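Local structure of arfgap-like finger domain containing protein (Cryptosporidium parvum Iowa II, 2OWA) at residues Asp24-Phe27 against Gln28-Asn32; Asp82-Thr85 against Pro86-Val90. The protein probably activates the GTPase of an ADP-ribosylation factor through a zinc-finger ArfGAP domain, the part of the longer protein contained in this chain. One frame throughout, in Å; residues are numbered along the deposited sequence.

Contact 1: Asp24-Phe27 against Gln28-Asn32; sequences DNFF and QIVRN
Within helix 20-32 of the ArfGAP-like domain, Phe26 and Val30 stand one turn apart and meet by a CH-pi contact. Val30 CG2 lies over one face of the Phe26 ring, 3.8 Å from its centroid and displaced toward the CZ and CE1 side. With CG anti to the backbone N (chi1 171°), the Phe26 ring lies on the same flank of the helix as Val30, the residue four positions on. The backbone joins the same two residues, Val30 N donating to Phe26 O at 3.0 Å and nearly straight (167°). Phe27 and Arg31 repeat the spacing on the next flank: Arg31 N reaches Phe27 O at 2.8 Å, while the arginine chain, bent at chi3 (-37°), folds back until NH1 is 3.5 Å from Phe27 CB. The bend turns one guanidinium face toward Phe27 O, a packing contact; NH1 hydrogen-bonds to Ser79 OG. On the more exposed side Gln28 N bonds to Asp24 O at 3.0 Å, and the extended Gln28 chain runs back along that turn, placing NE2 3.5 Å from Asp24 CB. Phe27 and Val30 are buried and both touch Phe57 of strand 56-58, whereas Asn25, Gln28 and Ile29 are exposed. The i to i+4 pairing and the division into two faces are those of an amphipathic alpha-helix packed on a protein core.

Contact 2: Asp82-Thr85 against Pro86-Val90; sequences DKFT and PIQLV
Hydrogen bonds link Thr85 to Gln88 in both directions. Thr85 N donates to Gln88 OE1 at 3.0 Å, with an N-H...O angle of 155°, but it approaches from above the amide's carbonyl plane, 55° out of it, and so misses the lone-pair directions. A water donates to the same oxygen, 2.6 Å from Gln88 OE1, and also to Lys83 O at 2.7 Å, so it bridges the loop carbonyl to the glutamine, and OE1 accepts two bonds. In the other direction Thr85 O accepts weak bonds from Gln88 N and Leu89 N. The Thr85-Gln88 bonds mark the start of helix 86-94: Thr85 is the N-cap, Pro86 opens the first turn, and the Gln88 side chain folds back to form one half of a capping box, the N3 side chain accepting the N-cap N-H. Packing contacts accompany these bonds. Thr85 OG1, set between its own N and carbonyl carbon, rests against Gln88 CG at 3.2 Å and Ile87 CG2 at 3.5 Å. On the buried side Leu89 CD2 touches Phe84 CB at 3.6 Å, the two side chains crossing at about a right angle. The Phe84 ring stands steeply to the Gln88 amide, their planes 77° apart, with OE1 3.7 Å from Phe84 CD1.

Overall arrangement
Contacts 1 and 2 follow one another along the chain, yet their centres lie only 12 Å apart, and their apolar side chains meet directly. Leu89 CD2 sits 3.6 Å from Phe27 CE2, and the rings of Phe27 and Phe84 join edge-to-face, with CE2 of each 3.7 Å apart. Helix 20-32 is thereby packed against the opening of helix 86-94 and the loop leading into it. A salt bridge also joins Lys83 to Asp20, at the start of helix 20-32. Contact 1 comes nearest the zinc site, formed by Cys39, Cys42, Cys59 and Cys62, through the Arg31 side chain, about 10 Å from that of Cys59 and about 13 Å from the metal; contact 2 lies away from it.

Contact 1: Asp24-Phe27 against Gln28-Asn32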
loop_
_atom_site.group_PDB
_atom_site.type_symbol
_atom_site.label_atom_id
_atom_site.label_comp_id
_atom_site.label_asym_id
_atom_site.label_seq_id
_atom_site.Cartn_x
_atom_site.Cartn_y
_atom_site.Cartn_z
ATOM N N ASP A 24 -3.413 14.418 5.031
ATOM C CA ASP A 24 -4.201 14.007 6.191
ATOM C C ASP A 24 -5.657 13.741 5.843
ATOM O O ASP A 24 -6.178 12.702 6.206
ATOM C CB ASP A 24 -4.138 15.070 7.287
ATOM C CG ASP A 24 -2.852 15.035 8.073
ATOM O OD1 ASP A 24 -2.050 14.101 7.886
ATOM O OD2 ASP A 24 -2.649 15.937 8.925
ATOM N N ASN A 25 -6.298 14.697 5.167
ATOM C CA ASN A 25 -7.675 14.554 4.737
ATOM C C ASN A 25 -7.869 13.362 3.801
ATOM O O ASN A 25 -8.891 12.640 3.904
ATOM C CB ASN A 25 -8.150 15.843 4.043
ATOM C CG ASN A 25 -8.247 17.020 5.017
ATOM O OD1 ASN A 25 -8.100 16.837 6.245
ATOM N ND2 ASN A 25 -8.510 18.218 4.490
ATOM N N PHE A 26 -6.912 13.151 2.891
ATOM C CA PHE A 26 -7.003 11.973 1.981
ATOM C C PHE A 26 -6.912 10.642 2.776
ATOM O O PHE A 26 -7.770 9.781 2.663
ATOM C CB PHE A 26 -5.891 12.011 0.940
ATOM C CG PHE A 26 -5.788 10.758 0.126
ATOM C CD1 PHE A 26 -6.646 10.545 -0.944
ATOM C CD2 PHE A 26 -4.880 9.750 0.481
ATOM C CE1 PHE A 26 -6.557 9.358 -1.716
ATOM C CE2 PHE A 26 -4.790 8.581 -0.258
ATOM C CZ PHE A 26 -5.635 8.372 -1.344
ATOM N N PHE A 27 -5.842 10.460 3.534
ATOM C CA PHE A 27 -5.618 9.167 4.211
ATOM C C PHE A 27 -6.605 8.843 5.338
ATOM O O PHE A 27 -6.880 7.692 5.622
ATOM C CB PHE A 27 -4.189 9.063 4.703
ATOM C CG PHE A 27 -3.215 8.670 3.628
ATOM C CD1 PHE A 27 -3.363 7.467 2.937
ATOM C CD2 PHE A 27 -2.144 9.483 3.316
ATOM C CE1 PHE A 27 -2.472 7.107 1.970
ATOM C CE2 PHE A 27 -1.223 9.101 2.337
ATOM C CZ PHE A 27 -1.402 7.939 1.655
ATOM N N GLN A 28 -7.143 9.865 5.981
ATOM C CA GLN A 28 -8.136 9.644 7.019
ATOM C C GLN A 28 -9.346 8.914 6.422
ATOM O O GLN A 28 -9.868 7.959 7.004
ATOM C CB GLN A 28 -8.535 10.978 7.624
ATOM C CG GLN A 28 -7.586 11.458 8.697
ATOM C CD GLN A 28 -7.629 12.983 8.883
ATOM O OE1 GLN A 28 -8.634 13.633 8.569
ATOM N NE2 GLN A 28 -6.520 13.551 9.359
ATOM N N ILE A 29 -9.748 9.330 5.234
ATOM C CA ILE A 29 -10.817 8.665 4.516
ATOM C C ILE A 29 -10.415 7.301 4.016
ATOM O O ILE A 29 -11.096 6.317 4.274
ATOM C CB ILE A 29 -11.283 9.487 3.300
ATOM C CG1 ILE A 29 -11.818 10.846 3.742
ATOM C CG2 ILE A 29 -12.313 8.700 2.500
ATOM C CD1 ILE A 29 -12.796 10.757 4.858
ATOM N N VAL A 30 -9.302 7.240 3.295
ATOM C CA VAL A 30 -8.942 5.992 2.636
ATOM C C VAL A 30 -8.633 4.891 3.683
ATOM O O VAL A 30 -8.974 3.759 3.483
ATOM C CB VAL A 30 -7.850 6.215 1.579
ATOM C CG1 VAL A 30 -7.332 4.898 1.057
ATOM C CG2 VAL A 30 -8.432 7.068 0.428
ATOM N N ARG A 31 -8.060 5.262 4.830
ATOM C CA ARG A 31 -7.790 4.292 5.924
ATOM C C ARG A 31 -9.055 3.774 6.579
ATOM O O ARG A 31 -9.047 2.677 7.124
ATOM C CB ARG A 31 -6.895 4.911 7.015
ATOM C CG ARG A 31 -5.415 4.771 6.759
ATOM C CD ARG A 31 -4.564 5.187 8.003
ATOM N NE ARG A 31 -5.106 6.339 8.755
ATOM C CZ ARG A 31 -4.622 7.588 8.740
ATOM N NH1 ARG A 31 -3.571 7.934 7.985
ATOM N NH2 ARG A 31 -5.206 8.520 9.483
ATOM N N ASN A 32 -10.124 4.578 6.541
ATOM C CA ASN A 32 -11.400 4.226 7.153
ATOM C C ASN A 32 -12.206 3.257 6.282
ATOM O O ASN A 32 -13.168 2.658 6.782
ATOM C CB ASN A 32 -12.228 5.495 7.517
ATOM C CG ASN A 32 -13.567 5.174 8.249
ATOM O OD1 ASN A 32 -14.672 5.325 7.682
ATOM N ND2 ASN A 32 -13.466 4.726 9.507
#

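Contact 2: Asp82-Thr85 against Pro86-Val90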
loop_
_atom_site.group_PDB
_atom_site.type_symbol
_atom_site.label_atom_id
_atom_site.label_comp_id
_atom_site.label_asym_id
_atom_site.label_seq_id
_atom_site.Cartn_x
_atom_site.Cartn_y
_atom_site.Cartn_z
ATOM N N ASP A 82 4.847 10.750 6.565
ATOM C CA ASP A 82 5.649 10.974 5.367
ATOM C C ASP A 82 5.020 11.953 4.358
ATOM O O ASP A 82 3.817 12.251 4.423
ATOM C CB ASP A 82 5.968 9.629 4.698
ATOM C CG ASP A 82 7.175 8.924 5.344
ATOM O OD1 ASP A 82 8.290 9.494 5.207
ATOM O OD2 ASP A 82 7.027 7.828 5.964
ATOM N N LYS A 83 5.851 12.458 3.439
ATOM C CA LYS A 83 5.409 13.281 2.327
ATOM C C LYS A 83 5.011 12.360 1.137
ATOM O O LYS A 83 5.594 11.306 0.940
ATOM C CB LYS A 83 6.531 14.247 1.892
ATOM C CG LYS A 83 7.118 15.200 3.000
ATOM C CD LYS A 83 6.003 16.007 3.568
ATOM C CE LYS A 83 6.310 17.495 3.672
ATOM N NZ LYS A 83 5.046 18.187 4.112
ATOM N N PHE A 84 3.995 12.765 0.394
ATOM C CA PHE A 84 3.486 12.005 -0.753
ATOM C C PHE A 84 3.381 12.950 -1.973
ATOM O O PHE A 84 3.091 14.117 -1.787
ATOM C CB PHE A 84 2.120 11.414 -0.403
ATOM C CG PHE A 84 2.197 10.280 0.589
ATOM C CD1 PHE A 84 2.253 8.959 0.148
ATOM C CD2 PHE A 84 2.273 10.548 1.964
ATOM C CE1 PHE A 84 2.340 7.891 1.094
ATOM C CE2 PHE A 84 2.386 9.496 2.903
ATOM C CZ PHE A 84 2.426 8.188 2.465
ATOM N N THR A 85 3.622 12.435 -3.185
ATOM C CA THR A 85 3.248 13.113 -4.414
ATOM C C THR A 85 1.772 12.841 -4.730
ATOM O O THR A 85 1.178 11.880 -4.199
ATOM C CB THR A 85 4.114 12.703 -5.612
ATOM O OG1 THR A 85 3.792 11.358 -5.976
ATOM C CG2 THR A 85 5.594 12.852 -5.282
ATOM N N PRO A 86 1.161 13.701 -5.567
ATOM C CA PRO A 86 -0.245 13.539 -5.900
ATOM C C PRO A 86 -0.544 12.191 -6.589
ATOM O O PRO A 86 -1.557 11.566 -6.290
ATOM C CB PRO A 86 -0.528 14.731 -6.844
ATOM C CG PRO A 86 0.514 15.756 -6.476
ATOM C CD PRO A 86 1.744 14.884 -6.229
ATOM N N ILE A 87 0.354 11.702 -7.443
ATOM C CA ILE A 87 0.078 10.423 -8.114
ATOM C C ILE A 87 0.121 9.230 -7.122
ATOM O O ILE A 87 -0.513 8.208 -7.347
ATOM C CB ILE A 87 0.992 10.150 -9.330
ATOM C CG1 ILE A 87 0.416 8.965 -10.140
ATOM C CG2 ILE A 87 2.502 9.941 -8.895
ATOM C CD1 ILE A 87 1.236 8.598 -11.355
ATOM N N GLN A 88 0.865 9.368 -6.029
ATOM C CA GLN A 88 0.969 8.299 -5.045
ATOM C C GLN A 88 -0.345 8.214 -4.256
ATOM O O GLN A 88 -0.711 7.144 -3.768
ATOM C CB GLN A 88 2.139 8.538 -4.081
ATOM C CG GLN A 88 3.581 8.439 -4.730
ATOM C CD GLN A 88 4.657 8.860 -3.763
ATOM O OE1 GLN A 88 4.386 9.558 -2.782
ATOM N NE2 GLN A 88 5.908 8.444 -4.037
ATOM N N LEU A 89 -1.027 9.351 -4.095
ATOM C CA LEU A 89 -2.330 9.347 -3.462
ATOM C C LEU A 89 -3.341 8.641 -4.328
ATOM O O LEU A 89 -4.094 7.781 -3.834
ATOM C CB LEU A 89 -2.787 10.756 -3.068
ATOM C CG LEU A 89 -1.856 11.574 -2.166
ATOM C CD1 LEU A 89 -2.664 12.804 -1.703
ATOM C CD2 LEU A 89 -1.401 10.715 -0.915
ATOM N N VAL A 90 -3.332 8.950 -5.618
ATOM C CA VAL A 90 -4.266 8.314 -6.576
ATOM C C VAL A 90 -4.066 6.804 -6.532
ATOM O O VAL A 90 -5.039 6.032 -6.579
ATOM C CB VAL A 90 -4.018 8.808 -8.003
ATOM C CG1 VAL A 90 -4.924 8.025 -9.029
ATOM C CG2 VAL A 90 -4.204 10.351 -8.079
HETATM O O HOH W 1 5.826 9.104 -0.642
#